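Local coordinates for protein HTH-type dhaKLM operon transcriptional activator DhaS (Lactococcus lactis, PDB 2IU5) that activates transcription of the dhaKLM operon by binding an inverted repeat near the promoter as a homodimer, in complex with DhaQ and in response to dihydroxyacetone, at residues Lys20-Leu25 and Ser62-Asn67. The protein carries 1 engineered substitution. Sequence-based numbering, arbitrary orientation.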
loop_
_atom_site.group_PDB
_atom_site.type_symbol
_atom_site.label_atom_id
_atom_site.label_comp_id
_atom_site.label_asym_id
_atom_site.label_seq_id
_atom_site.Cartn_x
_atom_site.Cartn_y
_atom_site.Cartn_z
ATOM N N LYS A 20 -29.025 3.911 1.677
ATOM C CA LYS A 20 -29.097 4.502 0.339
ATOM C C LYS A 20 -29.356 6.004 0.412
ATOM O O LYS A 20 -28.724 6.792 -0.299
ATOM C CB LYS A 20 -30.151 3.806 -0.522
ATOM C CG LYS A 20 -30.165 4.261 -1.969
ATOM C CD LYS A 20 -28.760 4.142 -2.565
ATOM C CE LYS A 20 -28.758 4.235 -4.100
ATOM N NZ LYS A 20 -28.954 5.649 -4.539
ATOM N N ALA A 21 -30.292 6.380 1.276
ATOM C CA ALA A 21 -30.557 7.797 1.514
ATOM C C ALA A 21 -29.306 8.564 1.941
ATOM O O ALA A 21 -28.999 9.638 1.402
ATOM C CB ALA A 21 -31.665 7.947 2.535
ATOM N N PHE A 22 -28.586 8.004 2.914
ATOM C CA PHE A 22 -27.350 8.635 3.377
ATOM C C PHE A 22 -26.330 8.755 2.254
ATOM O O PHE A 22 -25.715 9.810 2.060
ATOM C CB PHE A 22 -26.785 7.836 4.516
ATOM C CG PHE A 22 -25.580 8.452 5.142
ATOM C CD1 PHE A 22 -25.626 9.722 5.676
ATOM C CD2 PHE A 22 -24.385 7.741 5.197
ATOM C CE1 PHE A 22 -24.506 10.306 6.274
ATOM C CE2 PHE A 22 -23.254 8.313 5.788
ATOM C CZ PHE A 22 -23.322 9.599 6.326
ATOM N N LYS A 23 -26.150 7.665 1.508
ATOM C CA LYS A 23 -25.149 7.671 0.415
ATOM C C LYS A 23 -25.532 8.735 -0.619
ATOM O O LYS A 23 -24.668 9.446 -1.146
ATOM C CB LYS A 23 -24.987 6.282 -0.200
ATOM C CG LYS A 23 -24.199 5.374 0.726
ATOM C CD LYS A 23 -23.833 4.035 0.077
ATOM C CE LYS A 23 -24.978 3.066 0.173
ATOM N NZ LYS A 23 -24.647 1.782 -0.560
ATOM N N ASP A 24 -26.822 8.856 -0.921
ATOM C CA ASP A 24 -27.318 9.905 -1.803
ATOM C C ASP A 24 -26.999 11.317 -1.289
ATOM O O ASP A 24 -26.513 12.165 -2.052
ATOM C CB ASP A 24 -28.816 9.736 -2.054
ATOM C CG ASP A 24 -29.140 8.522 -2.943
ATOM O OD1 ASP A 24 -28.206 7.891 -3.493
ATOM O OD2 ASP A 24 -30.344 8.202 -3.085
ATOM N N LEU A 25 -27.259 11.580 -0.012
ATOM C CA LEU A 25 -26.945 12.900 0.549
ATOM C C LEU A 25 -25.440 13.184 0.555
ATOM O O LEU A 25 -25.022 14.327 0.373
ATOM C CB LEU A 25 -27.543 13.003 1.950
ATOM C CG LEU A 25 -29.076 13.029 1.941
ATOM C CD1 LEU A 25 -29.636 12.576 3.273
ATOM C CD2 LEU A 25 -29.635 14.403 1.587
ATOM N N SER A 62 -20.498 2.875 9.754
ATOM C CA SER A 62 -19.862 1.599 10.060
ATOM C C SER A 62 -20.631 0.482 9.367
ATOM O O SER A 62 -20.045 -0.439 8.770
ATOM C CB SER A 62 -19.855 1.384 11.570
ATOM O OG SER A 62 -18.912 2.257 12.164
ATOM N N TRP A 63 -21.956 0.557 9.438
ATOM C CA TRP A 63 -22.804 -0.468 8.847
ATOM C C TRP A 63 -22.638 -0.482 7.331
ATOM O O TRP A 63 -22.527 -1.556 6.710
ATOM C CB TRP A 63 -24.287 -0.276 9.257
ATOM C CG TRP A 63 -25.104 -1.437 8.776
ATOM C CD1 TRP A 63 -25.243 -2.633 9.395
ATOM C CD2 TRP A 63 -25.873 -1.516 7.570
ATOM N NE1 TRP A 63 -26.051 -3.462 8.668
ATOM C CE2 TRP A 63 -26.453 -2.803 7.538
ATOM C CE3 TRP A 63 -26.132 -0.636 6.515
ATOM C CZ2 TRP A 63 -27.280 -3.231 6.501
ATOM C CZ3 TRP A 63 -26.951 -1.063 5.483
ATOM C CH2 TRP A 63 -27.515 -2.354 5.483
ATOM N N ILE A 64 -22.614 0.700 6.723
ATOM C CA ILE A 64 -22.440 0.790 5.278
ATOM C C ILE A 64 -21.123 0.131 4.864
ATOM O O ILE A 64 -21.084 -0.633 3.899
ATOM C CB ILE A 64 -22.482 2.251 4.839
ATOM C CG1 ILE A 64 -23.937 2.718 4.827
ATOM C CG2 ILE A 64 -21.889 2.433 3.454
ATOM C CD1 ILE A 64 -24.033 4.254 4.837
ATOM N N PHE A 65 -20.051 0.423 5.590
ATOM C CA PHE A 65 -18.739 -0.116 5.219
ATOM C C PHE A 65 -18.786 -1.643 5.311
ATOM O O PHE A 65 -18.315 -2.362 4.412
ATOM C CB PHE A 65 -17.673 0.406 6.191
ATOM C CG PHE A 65 -17.483 1.903 6.180
ATOM C CD1 PHE A 65 -17.795 2.673 5.067
ATOM C CD2 PHE A 65 -16.985 2.527 7.309
ATOM C CE1 PHE A 65 -17.604 4.057 5.099
ATOM C CE2 PHE A 65 -16.797 3.892 7.337
ATOM C CZ PHE A 65 -17.107 4.645 6.245
ATOM N N GLU A 66 -19.354 -2.168 6.388
ATOM C CA GLU A 66 -19.335 -3.620 6.584
ATOM C C GLU A 66 -20.228 -4.308 5.558
ATOM O O GLU A 66 -19.858 -5.329 4.971
ATOM C CB GLU A 66 -19.847 -3.955 7.971
ATOM C CG GLU A 66 -18.905 -3.595 9.079
ATOM C CD GLU A 66 -19.531 -3.853 10.440
ATOM O OE1 GLU A 66 -20.786 -3.899 10.561
ATOM O OE2 GLU A 66 -18.749 -4.008 11.389
ATOM N N ASN A 67 -21.405 -3.748 5.340
ATOM C CA ASN A 67 -22.387 -4.387 4.478
ATOM C C ASN A 67 -21.976 -4.303 3.016
ATOM O O ASN A 67 -22.067 -5.285 2.284
ATOM C CB ASN A 67 -23.716 -3.661 4.610
ATOM C CG ASN A 67 -24.744 -4.171 3.619
ATOM O OD1 ASN A 67 -25.411 -5.167 3.887
ATOM N ND2 ASN A 67 -24.875 -3.493 2.466
#
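The ring of Phe-22 takes Ile-64 at its edge: the methyl CD1 lies near the ring plane, 3.5 Å from CD2, and stands over neither face. Around the same ring gather Ile-39, Phe-99, Tyr-31 and Ile-34. The indole of Trp-63 has CB of Asn-67, one helical turn on, 3.9 Å above one face and nearer the ring's margin than its middle; it meets Phe-54 edge-to-face and, like Ile-64, also touches Ala-19 of helix 13-28. Ile-64 reaches Phe-22 through its longer branch, which chi1 of -77° sets anti to the carbonyl carbon and chi2 of 162° extends. Its other branch, CG2, lies 4.2 Å from CD of Lys-23, a looser touch by the aliphatic part of that lysine. The contact thus joins the first helix of the TetR-type DNA-binding domain to helix 57-73, which follows the predicted helix-turn-helix. The touching atoms are all carbon and no hydrogen bond crosses, so the direct contact is apolar, while past CD the chain of Lys-23 ends in NZ, whose salt bridge with Asp-68 of helix 57-73 adds a charged tie between the helices alongside it.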